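Long-range contacts in ESX secretion system protein EccC (Thermomonospora curvata, PDB 4NH0), which is part of the ESX type VII secretion system exporting EsxA and EsxB, has weak intrinsic ATPase activity and might be the translocase subunit: residues I924-E928 with R1138-A1143; T920-I924 with V934-N939; H943-D949 with S1100-S1106. Residue numbers count along the deposited sequence, not the author numbering.

All three contacts belong to one mixed sheet of the third FtsK domain, whose nucleotide site holds ATP. Contacts 1 and 2, centres about 13 Å apart, share Ile924 and strand 922-927, which pairs with strand 1136-1144 in contact 1 and 933-936 in contact 2; Gly925 O comes within 2.6 Å of Val934 N. Contact 3, its centre about 12 Å from that of contact 1 and about 15 Å from that of contact 2, joins two parallel strands beside the P-loop. Thr1142 CG2 meets Leu1103 CD2 at 3.7 Å, and Leu936 CD1 meets Phe944 CD1 at 3.8 Å. Contact 1 touches the adenine; the Met1105 side chain of contact 3 lies about 6 Å from ATP.

Contact 1: residues I924-E928 with R1138-A1143; sequences IGIDE and RLIQTA. With ATP (adenosine-5'-triphosphate), chain F.
A backbone carbonyl of this strand pair reads the adenine of ATP: ATP N6 donates to Thr1142 O at 3.2 Å. Its strand, 1138-1143, lines the ATP pocket and runs antiparallel to strand 924-927 in the mixed sheet of the third FtsK domain, at 139°, the axes approaching to 4.4 Å. Gly925 faces Thr1142 and Asp927 faces Ile1140 as non-hydrogen-bonded pairs, CA-CA 4.2 and 3.8 Å; between them Ile926 and Gln1141 form a hydrogen-bonded pair, with Ile926 N to Gln1141 O at 3.1 Å and Gln1141 N to Ile926 O at 2.7 Å. Ala1143 N to Ile924 O (3.0 Å) and Glu928 N to Leu1139 O (2.7 Å) extend the ladder. Gly925, at phi/psi 167/-168, lets its CA come within 3.2 Å of Gln1141 O, where a CB would collide. Ile924 (p, t) and Ile1140 (p, t) suit the buried side, CD1 to CD1 4.1 Å. At the far end Asp927 (p) makes a long salt bridge, OD2 to Arg1138 NH1 3.6 Å, while its OD1 accepts from Ser932 N. Thr1142 OG1 is hydrogen-bonded to Gly1126 O. A main-chain carbonyl accepts from the exocyclic amine, so this edge of the pocket matches the amino group of adenine.

Contact 2: residues T920-I924 with V934-N939; sequences TRIPI and VYLDFN
Ile922, Ile924, Leu936 and Phe938 form the apolar heart of a beta hairpin, strands 922-927 and 933-936, in the third FtsK domain. Ile924 CG2 lies 3.8 Å from Leu936 CD1, and Ile922 CD1 touches the edge of the Phe938 ring at CE2, 3.9 Å away. Branched and aromatic side chains suit this buried face: Ile922 (m, t) packs on Ile965 and Leu936 (m, t) on Ile961, both of helix 954-968, while Phe938 meets Phe1041 edge-to-face.

The short strand segments 922-924 and 934-936 are antiparallel, at 131° with axes 4.4 Å apart at closest. Ile922 and Leu936 are a hydrogen-bonded pair (CA-CA 5.0 Å), joined by Ile922 N to Leu936 O at 3.1 Å and Leu936 N to Ile922 O at 2.9 Å. Ile924 N donates to Val934 O at 2.9 Å. Pro923, without an amide hydrogen, fits the non-hydrogen-bonded position opposite Tyr935 (CA-CA 4.2 Å); its CB packs 3.7 Å from Tyr935 CE1.

Outward on that face, Arg921 (chi1 m, chi2 near 144°, chi3 p) lays its guanidinium over the Tyr935 ring (chi1 m), a cation-pi contact that rests a charged group on an aromatic surface near solvent: Arg921 CZ is 4.2 Å from the Tyr935 ring centroid, 12° off the normal. Past the strands, Asp937 (chi1 t) closes an Asx turn, its OD2 accepting from Asn939 N at 3.2 Å.

Contact 3: residues H943-D949 with S1100-S1106; sequences HFLVFGD and SPGLVMS
Two parallel strands, 944-947 and 1102-1104, lie side by side in the buried sheet of the third FtsK domain, the first leading into the ATP-binding P-loop. Their axes diverge by 4° and approach to 4.6 Å, with Leu945 opposite Gly1102, Val946 opposite Leu1103 and Phe947 opposite Val1104 at CA-CA 4.7, 4.5 and 5.0 Å. Hydrogen bonds alternate: Leu945 N to Pro1101 O (3.3 Å), Leu1103 N to Leu945 O (2.9 Å), Phe947 N to Leu1103 O (2.9 Å) and Met1105 N to Phe947 O (2.9 Å). Beta-branched Val946 (p) suits the extended backbone, CG2 4.0 Å from Leu1103 CB and 4.1 Å from Met1105 SD. Phe944 (chi1 t) joins that face, CZ 3.9 Å from Leu1103 CB, and this layer packs on Ile961 and Leu957 of helix 954-968. Gly948, probably the first glycine of the P-loop, is extended (phi/psi 175/147); a CB there would sit tight against Met1105 CB, 3.2 Å away. Beyond it Asp949 N donates to Ser1106 O at 2.8 Å, and Ser1106 OG, also hydrogen-bonded to Leu1123 N, donates to Asp949 OD2 at 2.5 Å, though the OD2 position is uncertain. Main-chain bonding thus continues past the strand ends, tying the start of the nucleotide-binding loop to segment 1100-1106.

Contact 1: residues I924-E928 with R1138-A1143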
# COMPACT_ATOMS: atom_id res chain seq x y z
N ILE A 924 -26.30 32.61 -13.95
CA ILE A 924 -26.54 31.86 -15.18
C ILE A 924 -26.29 30.37 -14.97
O ILE A 924 -26.65 29.55 -15.81
CB ILE A 924 -25.67 32.37 -16.33
CG1 ILE A 924 -24.19 32.20 -15.99
CG2 ILE A 924 -25.99 33.82 -16.64
CD1 ILE A 924 -23.26 32.68 -17.08
N GLY A 925 -25.66 30.03 -13.85
CA GLY A 925 -25.38 28.64 -13.54
C GLY A 925 -24.40 28.49 -12.40
O GLY A 925 -24.09 29.45 -11.70
N ILE A 926 -23.91 27.27 -12.21
CA ILE A 926 -22.93 26.99 -11.16
C ILE A 926 -21.67 26.37 -11.75
O ILE A 926 -21.73 25.67 -12.76
CB ILE A 926 -23.51 26.06 -10.08
CG1 ILE A 926 -23.91 24.72 -10.69
CG2 ILE A 926 -24.70 26.71 -9.40
CD1 ILE A 926 -24.41 23.71 -9.68
N ASP A 927 -20.53 26.64 -11.13
CA ASP A 927 -19.25 26.15 -11.63
C ASP A 927 -18.93 24.76 -11.11
O ASP A 927 -19.60 24.26 -10.22
CB ASP A 927 -18.13 27.12 -11.27
CG ASP A 927 -18.07 27.45 -9.79
OD1 ASP A 927 -18.75 26.76 -9.00
OD2 ASP A 927 -17.35 28.39 -9.42
N GLU A 928 -17.89 24.15 -11.67
CA GLU A 928 -17.47 22.82 -11.24
C GLU A 928 -16.62 22.92 -9.98
O GLU A 928 -16.54 21.97 -9.20
CB GLU A 928 -16.68 22.12 -12.35
CG GLU A 928 -16.33 20.68 -12.04
CD GLU A 928 -15.36 20.09 -13.04
OE1 GLU A 928 -14.38 20.78 -13.40
OE2 GLU A 928 -15.57 18.93 -13.46
N ARG A 1138 -13.17 29.02 -16.34
CA ARG A 1138 -13.81 28.22 -15.31
C ARG A 1138 -14.93 27.38 -15.92
O ARG A 1138 -15.79 27.89 -16.63
CB ARG A 1138 -14.37 29.12 -14.21
CG ARG A 1138 -14.72 28.42 -12.92
CD ARG A 1138 -15.46 29.37 -12.00
NE ARG A 1138 -15.25 30.76 -12.38
CZ ARG A 1138 -15.96 31.78 -11.92
NH1 ARG A 1138 -16.95 31.57 -11.06
NH2 ARG A 1138 -15.70 33.02 -12.33
N LEU A 1139 -14.91 26.08 -15.65
CA LEU A 1139 -15.93 25.18 -16.16
C LEU A 1139 -17.22 25.30 -15.36
O LEU A 1139 -17.22 25.09 -14.14
CB LEU A 1139 -15.44 23.73 -16.15
CG LEU A 1139 -16.44 22.68 -16.63
CD1 LEU A 1139 -16.85 22.96 -18.07
CD2 LEU A 1139 -15.86 21.29 -16.50
N ILE A 1140 -18.30 25.66 -16.03
CA ILE A 1140 -19.59 25.83 -15.36
C ILE A 1140 -20.70 25.04 -16.05
O ILE A 1140 -20.51 24.49 -17.13
CB ILE A 1140 -20.02 27.31 -15.32
CG1 ILE A 1140 -20.48 27.77 -16.70
CG2 ILE A 1140 -18.89 28.18 -14.80
CD1 ILE A 1140 -21.17 29.12 -16.69
N GLN A 1141 -21.86 24.99 -15.40
CA GLN A 1141 -23.05 24.38 -15.98
C GLN A 1141 -24.19 25.39 -15.97
O GLN A 1141 -24.61 25.85 -14.91
CB GLN A 1141 -23.44 23.12 -15.21
CG GLN A 1141 -24.80 22.56 -15.59
CD GLN A 1141 -24.78 21.79 -16.89
OE1 GLN A 1141 -23.75 21.26 -17.29
NE2 GLN A 1141 -25.92 21.74 -17.56
N THR A 1142 -24.69 25.73 -17.15
CA THR A 1142 -25.76 26.71 -17.26
C THR A 1142 -27.11 26.11 -16.87
O THR A 1142 -27.29 24.89 -16.91
CB THR A 1142 -25.85 27.30 -18.67
OG1 THR A 1142 -26.01 26.25 -19.63
CG2 THR A 1142 -24.60 28.08 -19.00
N ALA A 1143 -28.05 26.97 -16.51
CA ALA A 1143 -29.35 26.52 -16.02
C ALA A 1143 -30.37 26.36 -17.14
O ALA A 1143 -30.33 27.08 -18.13
CB ALA A 1143 -29.87 27.48 -14.97
PG ATP F . -29.88 25.34 -32.21
O1G ATP F . -31.36 25.15 -32.01
O2G ATP F . -29.25 24.35 -33.16
O3G ATP F . -29.48 26.77 -32.44
PB ATP F . -29.67 25.79 -29.47
O1B ATP F . -30.84 26.69 -29.80
O2B ATP F . -28.42 26.38 -28.87
O3B ATP F . -29.24 24.98 -30.79
PA ATP F . -31.33 24.97 -27.41
O1A ATP F . -30.81 25.97 -26.42
O2A ATP F . -32.59 25.29 -28.18
O3A ATP F . -30.16 24.65 -28.46
O5' ATP F . -31.52 23.56 -26.66
C5' ATP F . -31.55 22.35 -27.40
C4' ATP F . -31.72 21.21 -26.40
O4' ATP F . -30.73 21.32 -25.39
C3' ATP F . -33.08 21.27 -25.72
O3' ATP F . -33.85 20.12 -26.06
C2' ATP F . -32.80 21.28 -24.23
O2' ATP F . -33.44 20.17 -23.61
C1' ATP F . -31.29 21.17 -24.09
N9 ATP F . -30.78 22.24 -23.19
C8 ATP F . -30.75 23.55 -23.49
N7 ATP F . -30.22 24.27 -22.46
C5 ATP F . -29.91 23.40 -21.48
C6 ATP F . -29.32 23.49 -20.13
N6 ATP F . -28.95 24.69 -19.60
N1 ATP F . -29.16 22.35 -19.43
C2 ATP F . -29.53 21.16 -19.94
N3 ATP F . -30.07 21.00 -21.16
C4 ATP F . -30.28 22.07 -21.97

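Contact 2: residues T920-I924 with V934-N939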
# COMPACT_ATOMS: atom_id res chain seq x y z
N THR A 920 -28.89 43.23 -8.90
CA THR A 920 -28.81 43.47 -10.33
C THR A 920 -27.98 42.41 -11.05
O THR A 920 -28.02 42.29 -12.27
CB THR A 920 -28.22 44.85 -10.64
OG1 THR A 920 -27.04 45.05 -9.85
CG2 THR A 920 -29.22 45.94 -10.31
N ARG A 921 -27.22 41.63 -10.28
CA ARG A 921 -26.44 40.53 -10.83
C ARG A 921 -27.36 39.41 -11.29
O ARG A 921 -28.39 39.15 -10.68
CB ARG A 921 -25.44 40.01 -9.81
CG ARG A 921 -24.61 41.10 -9.17
CD ARG A 921 -24.35 40.80 -7.71
NE ARG A 921 -23.56 39.58 -7.54
CZ ARG A 921 -23.43 38.94 -6.39
NH1 ARG A 921 -24.04 39.40 -5.31
NH2 ARG A 921 -22.70 37.84 -6.32
N ILE A 922 -26.98 38.74 -12.37
CA ILE A 922 -27.80 37.68 -12.94
C ILE A 922 -27.07 36.34 -12.96
O ILE A 922 -26.13 36.16 -13.73
CB ILE A 922 -28.24 38.02 -14.37
CG1 ILE A 922 -28.82 39.43 -14.44
CG2 ILE A 922 -29.25 37.00 -14.87
CD1 ILE A 922 -29.15 39.89 -15.84
N PRO A 923 -27.50 35.40 -12.10
CA PRO A 923 -26.91 34.06 -12.10
C PRO A 923 -27.27 33.30 -13.37
O PRO A 923 -28.42 33.36 -13.80
CB PRO A 923 -27.54 33.41 -10.86
CG PRO A 923 -28.82 34.13 -10.68
CD PRO A 923 -28.56 35.55 -11.09
N ILE A 924 -26.30 32.61 -13.95
CA ILE A 924 -26.54 31.86 -15.18
C ILE A 924 -26.29 30.37 -14.97
O ILE A 924 -26.65 29.55 -15.81
CB ILE A 924 -25.67 32.37 -16.33
CG1 ILE A 924 -24.19 32.20 -15.99
CG2 ILE A 924 -25.99 33.82 -16.64
CD1 ILE A 924 -23.26 32.68 -17.08
N VAL A 934 -22.71 31.34 -10.66
CA VAL A 934 -21.88 32.21 -11.49
C VAL A 934 -22.74 33.36 -12.01
O VAL A 934 -23.78 33.13 -12.62
CB VAL A 934 -21.26 31.44 -12.67
CG1 VAL A 934 -20.55 32.39 -13.61
CG2 VAL A 934 -20.32 30.37 -12.17
N TYR A 935 -22.29 34.58 -11.77
CA TYR A 935 -23.10 35.76 -12.07
C TYR A 935 -22.61 36.56 -13.27
O TYR A 935 -21.45 36.47 -13.66
CB TYR A 935 -23.17 36.68 -10.85
CG TYR A 935 -23.74 36.04 -9.61
CD1 TYR A 935 -25.11 35.95 -9.42
CD2 TYR A 935 -22.92 35.52 -8.62
CE1 TYR A 935 -25.64 35.37 -8.29
CE2 TYR A 935 -23.44 34.94 -7.49
CZ TYR A 935 -24.80 34.86 -7.33
OH TYR A 935 -25.32 34.28 -6.20
N LEU A 936 -23.52 37.34 -13.83
CA LEU A 936 -23.19 38.33 -14.85
C LEU A 936 -23.64 39.70 -14.39
O LEU A 936 -24.83 39.94 -14.20
CB LEU A 936 -23.84 37.98 -16.19
CG LEU A 936 -23.25 36.81 -16.97
CD1 LEU A 936 -24.00 36.62 -18.28
CD2 LEU A 936 -21.77 37.03 -17.23
N ASP A 937 -22.69 40.61 -14.20
CA ASP A 937 -23.01 41.95 -13.71
C ASP A 937 -22.80 42.99 -14.80
O ASP A 937 -21.67 43.40 -15.07
CB ASP A 937 -22.17 42.27 -12.48
CG ASP A 937 -22.54 43.60 -11.85
OD1 ASP A 937 -21.78 44.07 -10.98
OD2 ASP A 937 -23.58 44.17 -12.24
N PHE A 938 -23.90 43.44 -15.41
CA PHE A 938 -23.84 44.37 -16.52
C PHE A 938 -23.56 45.81 -16.08
O PHE A 938 -23.68 46.74 -16.88
CB PHE A 938 -25.14 44.32 -17.32
CG PHE A 938 -25.33 43.05 -18.09
CD1 PHE A 938 -24.50 42.73 -19.15
CD2 PHE A 938 -26.34 42.17 -17.75
CE1 PHE A 938 -24.67 41.56 -19.86
CE2 PHE A 938 -26.52 41.00 -18.46
CZ PHE A 938 -25.69 40.69 -19.52
N ASN A 939 -23.20 45.99 -14.82
CA ASN A 939 -22.79 47.30 -14.33
C ASN A 939 -21.28 47.42 -14.33
O ASN A 939 -20.73 48.52 -14.22
CB ASN A 939 -23.34 47.56 -12.93
CG ASN A 939 -24.84 47.78 -12.92
OD1 ASN A 939 -25.42 48.23 -13.91
ND2 ASN A 939 -25.48 47.46 -11.80

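Contact 3: residues H943-D949 with S1100-S1106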
# COMPACT_ATOMS: atom_id res chain seq x y z
N HIS A 943 -20.87 43.81 -21.96
CA HIS A 943 -21.18 42.84 -23.01
C HIS A 943 -21.03 41.39 -22.57
O HIS A 943 -20.44 41.10 -21.53
CB HIS A 943 -20.29 43.10 -24.23
CG HIS A 943 -20.29 44.53 -24.68
ND1 HIS A 943 -21.35 45.10 -25.35
CD2 HIS A 943 -19.35 45.50 -24.57
CE1 HIS A 943 -21.07 46.36 -25.62
NE2 HIS A 943 -19.86 46.63 -25.16
N PHE A 944 -21.57 40.48 -23.38
CA PHE A 944 -21.44 39.05 -23.15
C PHE A 944 -21.50 38.29 -24.47
O PHE A 944 -22.25 38.66 -25.37
CB PHE A 944 -22.52 38.55 -22.20
CG PHE A 944 -22.47 37.06 -21.96
CD1 PHE A 944 -21.53 36.51 -21.12
CD2 PHE A 944 -23.38 36.22 -22.58
CE1 PHE A 944 -21.48 35.15 -20.90
CE2 PHE A 944 -23.34 34.86 -22.37
CZ PHE A 944 -22.39 34.32 -21.53
N LEU A 945 -20.71 37.22 -24.58
CA LEU A 945 -20.61 36.46 -25.82
C LEU A 945 -20.52 34.96 -25.55
O LEU A 945 -19.81 34.53 -24.65
CB LEU A 945 -19.38 36.93 -26.61
CG LEU A 945 -19.07 36.26 -27.94
CD1 LEU A 945 -20.24 36.40 -28.90
CD2 LEU A 945 -17.81 36.85 -28.55
N VAL A 946 -21.23 34.17 -26.34
CA VAL A 946 -21.24 32.72 -26.14
C VAL A 946 -21.17 31.93 -27.45
O VAL A 946 -21.94 32.17 -28.38
CB VAL A 946 -22.50 32.29 -25.35
CG1 VAL A 946 -23.76 32.91 -25.93
CG2 VAL A 946 -22.62 30.77 -25.30
N PHE A 947 -20.23 30.99 -27.51
CA PHE A 947 -20.09 30.09 -28.65
C PHE A 947 -20.57 28.69 -28.29
O PHE A 947 -20.51 28.29 -27.13
CB PHE A 947 -18.64 30.04 -29.13
CG PHE A 947 -18.10 31.35 -29.61
CD1 PHE A 947 -18.25 31.74 -30.93
CD2 PHE A 947 -17.43 32.20 -28.75
CE1 PHE A 947 -17.75 32.95 -31.38
CE2 PHE A 947 -16.93 33.41 -29.19
CZ PHE A 947 -17.09 33.78 -30.50
N GLY A 948 -21.03 27.94 -29.29
CA GLY A 948 -21.47 26.58 -29.08
C GLY A 948 -22.06 25.94 -30.32
O GLY A 948 -22.68 26.62 -31.14
N ASP A 949 -21.88 24.63 -30.46
CA ASP A 949 -22.37 23.91 -31.63
C ASP A 949 -23.89 23.80 -31.63
O ASP A 949 -24.56 24.34 -30.76
CB ASP A 949 -21.73 22.52 -31.71
CG ASP A 949 -21.86 21.73 -30.42
OD1 ASP A 949 -22.96 21.73 -29.82
OD2 ASP A 949 -20.87 21.10 -30.01
N SER A 1100 -14.70 41.25 -22.53
CA SER A 1100 -16.07 40.96 -22.12
C SER A 1100 -16.18 39.52 -21.62
O SER A 1100 -15.46 38.65 -22.10
CB SER A 1100 -17.05 41.19 -23.27
OG SER A 1100 -17.12 42.56 -23.60
N PRO A 1101 -17.06 39.29 -20.63
CA PRO A 1101 -17.31 37.93 -20.14
C PRO A 1101 -17.83 37.04 -21.26
O PRO A 1101 -18.62 37.49 -22.09
CB PRO A 1101 -18.38 38.14 -19.07
CG PRO A 1101 -18.21 39.55 -18.64
CD PRO A 1101 -17.81 40.30 -19.87
N GLY A 1102 -17.39 35.79 -21.29
CA GLY A 1102 -17.76 34.90 -22.36
C GLY A 1102 -17.99 33.46 -21.93
O GLY A 1102 -17.63 33.07 -20.83
N LEU A 1103 -18.60 32.68 -22.82
CA LEU A 1103 -18.84 31.27 -22.56
C LEU A 1103 -18.55 30.44 -23.80
O LEU A 1103 -19.06 30.71 -24.88
CB LEU A 1103 -20.28 31.05 -22.10
CG LEU A 1103 -20.66 29.60 -21.79
CD1 LEU A 1103 -19.72 29.03 -20.76
CD2 LEU A 1103 -22.09 29.52 -21.30
N VAL A 1104 -17.72 29.41 -23.63
CA VAL A 1104 -17.42 28.49 -24.72
C VAL A 1104 -18.00 27.12 -24.41
O VAL A 1104 -17.52 26.42 -23.53
CB VAL A 1104 -15.90 28.37 -24.95
CG1 VAL A 1104 -15.61 27.35 -26.04
CG2 VAL A 1104 -15.31 29.72 -25.32
N MET A 1105 -19.04 26.75 -25.15
CA MET A 1105 -19.73 25.49 -24.90
C MET A 1105 -19.16 24.35 -25.73
O MET A 1105 -17.96 24.31 -26.01
CB MET A 1105 -21.23 25.65 -25.18
CG MET A 1105 -21.95 26.52 -24.17
SD MET A 1105 -23.66 26.84 -24.62
CE MET A 1105 -24.36 27.23 -23.02
N SER A 1106 -20.02 23.42 -26.12
CA SER A 1106 -19.60 22.26 -26.90
C SER A 1106 -19.14 22.66 -28.29
O SER A 1106 -19.75 23.52 -28.94
CB SER A 1106 -20.74 21.25 -27.00
OG SER A 1106 -20.35 20.11 -27.74